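Local atomic coordinates of CAS3 Metal dependent phosphohydrolase (Methanocaldococcus jannaschii, PDB entry 3S4L), a protein that cuts single-stranded DNA, in a magnesium-dependent reaction, and single-stranded RNA as the HD nuclease of a CRISPR antiviral defence system. Residues 37-42 and 209-214. Residues are numbered along the deposited sequence; the frame is centred on the assembly and turned at random.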
ATOM      1  N   LYS A  37     -10.296 -15.655   8.947  1.00 35.22           N
ATOM      2  CA  LYS A  37     -11.606 -15.421   9.558  1.00 39.43           C
ATOM      3  C   LYS A  37     -11.719 -14.027  10.198  1.00 45.22           C
ATOM      4  O   LYS A  37     -12.717 -13.325   9.996  1.00 47.00           O
ATOM      5  CB  LYS A  37     -11.955 -16.508  10.578  1.00 34.45           C
ATOM      6  CG  LYS A  37     -13.339 -16.360  11.194  1.00 31.58           C
ATOM      7  CD  LYS A  37     -13.544 -17.433  12.252  1.00 41.15           C
ATOM      8  CE  LYS A  37     -14.709 -17.144  13.178  1.00 42.27           C
ATOM      9  NZ  LYS A  37     -15.964 -17.796  12.739  1.00 44.44           N
ATOM     10  N   THR A  38     -10.699 -13.635  10.957  1.00 43.98           N
ATOM     11  CA  THR A  38     -10.715 -12.356  11.664  1.00 40.91           C
ATOM     12  C   THR A  38     -10.826 -11.207  10.679  1.00 36.50           C
ATOM     13  O   THR A  38     -11.637 -10.305  10.850  1.00 42.74           O
ATOM     14  CB  THR A  38      -9.456 -12.176  12.525  1.00 47.56           C
ATOM     15  OG1 THR A  38      -9.367 -13.264  13.454  1.00 59.14           O
ATOM     16  CG2 THR A  38      -9.512 -10.868  13.308  1.00 41.99           C
ATOM     17  N   ILE A  39     -10.018 -11.251   9.633  1.00 33.04           N
ATOM     18  CA  ILE A  39     -10.083 -10.231   8.603  1.00 34.50           C
ATOM     19  C   ILE A  39     -11.442 -10.238   7.885  1.00 43.53           C
ATOM     20  O   ILE A  39     -12.011  -9.182   7.635  1.00 42.87           O
ATOM     21  CB  ILE A  39      -8.954 -10.412   7.593  1.00 30.64           C
ATOM     22  CG1 ILE A  39      -7.600 -10.369   8.308  1.00 34.74           C
ATOM     23  CG2 ILE A  39      -9.030  -9.341   6.522  1.00 32.30           C
ATOM     24  CD1 ILE A  39      -6.439 -10.795   7.435  1.00 35.34           C
ATOM     25  N   LYS A  40     -11.970 -11.422   7.562  1.00 40.02           N
ATOM     26  CA  LYS A  40     -13.277 -11.484   6.902  1.00 39.63           C
ATOM     27  C   LYS A  40     -14.363 -10.818   7.741  1.00 41.56           C
ATOM     28  O   LYS A  40     -15.201 -10.075   7.211  1.00 36.45           O
ATOM     29  CB  LYS A  40     -13.692 -12.916   6.580  1.00 41.85           C
ATOM     30  CG  LYS A  40     -15.141 -13.073   6.126  1.00 40.95           C
ATOM     31  CD  LYS A  40     -15.437 -14.534   5.777  1.00 45.84           C
ATOM     32  CE  LYS A  40     -16.816 -14.699   5.135  1.00 48.08           C
ATOM     33  NZ  LYS A  40     -17.911 -14.513   6.116  1.00 50.33           N
ATOM     34  N   ARG A  41     -14.349 -11.075   9.047  1.00 38.92           N
ATOM     35  CA  ARG A  41     -15.405 -10.557   9.915  1.00 43.72           C
ATOM     36  C   ARG A  41     -15.231  -9.072  10.270  1.00 42.21           C
ATOM     37  O   ARG A  41     -16.205  -8.391  10.591  1.00 48.45           O
ATOM     38  CB  ARG A  41     -15.599 -11.443  11.156  1.00 52.62           C
ATOM     39  CG  ARG A  41     -16.560 -12.613  10.892  1.00 54.50           C
ATOM     40  CD  ARG A  41     -16.430 -13.722  11.911  1.00 62.31           C
ATOM     41  NE  ARG A  41     -17.662 -13.916  12.675  1.00 73.25           N
ATOM     42  CZ  ARG A  41     -18.758 -14.511  12.208  1.00 80.87           C
ATOM     43  NH1 ARG A  41     -18.796 -14.969  10.961  1.00 81.21           N
ATOM     44  NH2 ARG A  41     -19.829 -14.638  12.988  1.00 82.79           N
ATOM     45  N   ALA A  42     -14.000  -8.581  10.184  1.00 36.52           N
ATOM     46  CA  ALA A  42     -13.708  -7.167  10.362  1.00 43.89           C
ATOM     47  C   ALA A  42     -14.251  -6.384   9.175  1.00 49.47           C
ATOM     48  O   ALA A  42     -14.928  -5.377   9.360  1.00 52.58           O
ATOM     49  CB  ALA A  42     -12.203  -6.944  10.498  1.00 39.58           C
ATOM     50  N   GLY A 209      -6.187  -1.651  11.845  1.00 41.73           N
ATOM     51  CA  GLY A 209      -5.354  -2.373  12.789  1.00 39.36           C
ATOM     52  C   GLY A 209      -5.377  -3.864  12.531  1.00 37.77           C
ATOM     53  O   GLY A 209      -4.354  -4.531  12.621  1.00 40.89           O
ATOM     54  N   THR A 210      -6.550  -4.384  12.180  1.00 43.13           N
ATOM     55  CA  THR A 210      -6.713  -5.812  11.865  1.00 41.68           C
ATOM     56  C   THR A 210      -6.005  -6.210  10.566  1.00 36.88           C
ATOM     57  O   THR A 210      -5.351  -7.250  10.500  1.00 36.74           O
ATOM     58  CB  THR A 210      -8.220  -6.179  11.731  1.00 44.14           C
ATOM     59  OG1 THR A 210      -8.937  -5.714  12.881  1.00 47.69           O
ATOM     60  CG2 THR A 210      -8.415  -7.684  11.583  1.00 37.70           C
ATOM     61  N   LEU A 211      -6.145  -5.399   9.521  1.00 37.78           N
ATOM     62  CA  LEU A 211      -5.510  -5.733   8.249  1.00 34.48           C
ATOM     63  C   LEU A 211      -3.996  -5.599   8.376  1.00 35.38           C
ATOM     64  O   LEU A 211      -3.242  -6.330   7.733  1.00 37.71           O
ATOM     65  CB  LEU A 211      -6.047  -4.856   7.106  1.00 33.49           C
ATOM     66  CG  LEU A 211      -7.567  -4.857   6.887  1.00 38.78           C
ATOM     67  CD1 LEU A 211      -7.960  -4.032   5.662  1.00 34.61           C
ATOM     68  CD2 LEU A 211      -8.091  -6.250   6.758  1.00 39.09           C
ATOM     69  N   LEU A 212      -3.560  -4.664   9.215  1.00 37.55           N
ATOM     70  CA  LEU A 212      -2.134  -4.410   9.433  1.00 49.45           C
ATOM     71  C   LEU A 212      -1.308  -5.621   9.943  1.00 47.93           C
ATOM     72  O   LEU A 212      -0.230  -5.911   9.405  1.00 45.41           O
ATOM     73  CB  LEU A 212      -1.977  -3.225  10.390  1.00 61.30           C
ATOM     74  CG  LEU A 212      -1.234  -1.981   9.905  1.00 68.05           C
ATOM     75  CD1 LEU A 212      -0.928  -2.096   8.417  1.00 68.40           C
ATOM     76  CD2 LEU A 212      -2.024  -0.695  10.228  1.00 66.80           C
ATOM     77  N   LEU A 213      -1.804  -6.322  10.965  1.00 49.69           N
ATOM     78  CA  LEU A 213      -1.020  -7.396  11.608  1.00 45.74           C
ATOM     79  C   LEU A 213      -0.367  -8.369  10.639  1.00 43.88           C
ATOM     80  O   LEU A 213       0.840  -8.605  10.704  1.00 48.89           O
ATOM     81  CB  LEU A 213      -1.860  -8.195  12.597  1.00 57.66           C
ATOM     82  CG  LEU A 213      -1.910  -7.789  14.067  1.00 67.88           C
ATOM     83  CD1 LEU A 213      -3.251  -7.127  14.403  1.00 64.54           C
ATOM     84  CD2 LEU A 213      -1.683  -9.013  14.940  1.00 72.42           C
ATOM     85  N   PRO A 214      -1.161  -8.953   9.737  1.00 50.05           N
ATOM     86  CA  PRO A 214      -0.584  -9.979   8.864  1.00 59.65           C
ATOM     87  C   PRO A 214       0.536  -9.412   7.985  1.00 67.15           C
ATOM     88  O   PRO A 214       1.502 -10.133   7.691  1.00 69.29           O
ATOM     89  CB  PRO A 214      -1.783 -10.439   8.018  1.00 58.11           C
ATOM     90  CG  PRO A 214      -3.014  -9.980   8.787  1.00 48.86           C
ATOM     91  CD  PRO A 214      -2.587  -8.715   9.455  1.00 47.29           C
TER
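Ile-39 reaches two residues of helix 204-215 with two different branches. Its CG2, which stands anti to the backbone N, meets CD2 of Leu-211 at 3.2 Å, closer than carbons usually come; the two side chains cross obliquely. The other branch carries CD1 to the ring of Pro-214, 3.8 Å from its CG, and here the two side chains run by one another in opposing senses. Beside this pair, Thr-210 points its methyl at helix 36-43: CG2 lies 3.8 Å from CG2 of Thr-38 and 4.0 Å from CB of Ala-42, so one methyl touches residues a helical turn apart. In both threonines OG1 sits beside the backbone N, anti to the carbonyl carbon (chi1 -58° in Thr-38 and -51° in Thr-210), and CG2 is anti to N, which lets the two meet methyl to methyl. The contact is thus wholly apolar, between two nearly antiparallel helices of the mainly helical HD domain; the axes of 37-42 and 209-214 approach to 9.7 Å with their directions 155° apart. Thr-38 is exposed and Thr-210 partly so, while Ala-42, Ile-39, Leu-211 and Pro-214 are buried. Around the buried residues, Trp-28 of helix 17-31 touches both Ile-39 and Pro-214, while helix 52-65 supplies Val-55 and Met-59 against Ile-39 and Phe-58 against Leu-211. Leu-211 also packs on Ile-115 and Thr-119 of helix 110-121. The metal centre is not far off: the side chain of the metal ligand His-123 is about 9 Å from that of Leu-211, and a bound calcium ion is about 10 Å from the side chain of Pro-214.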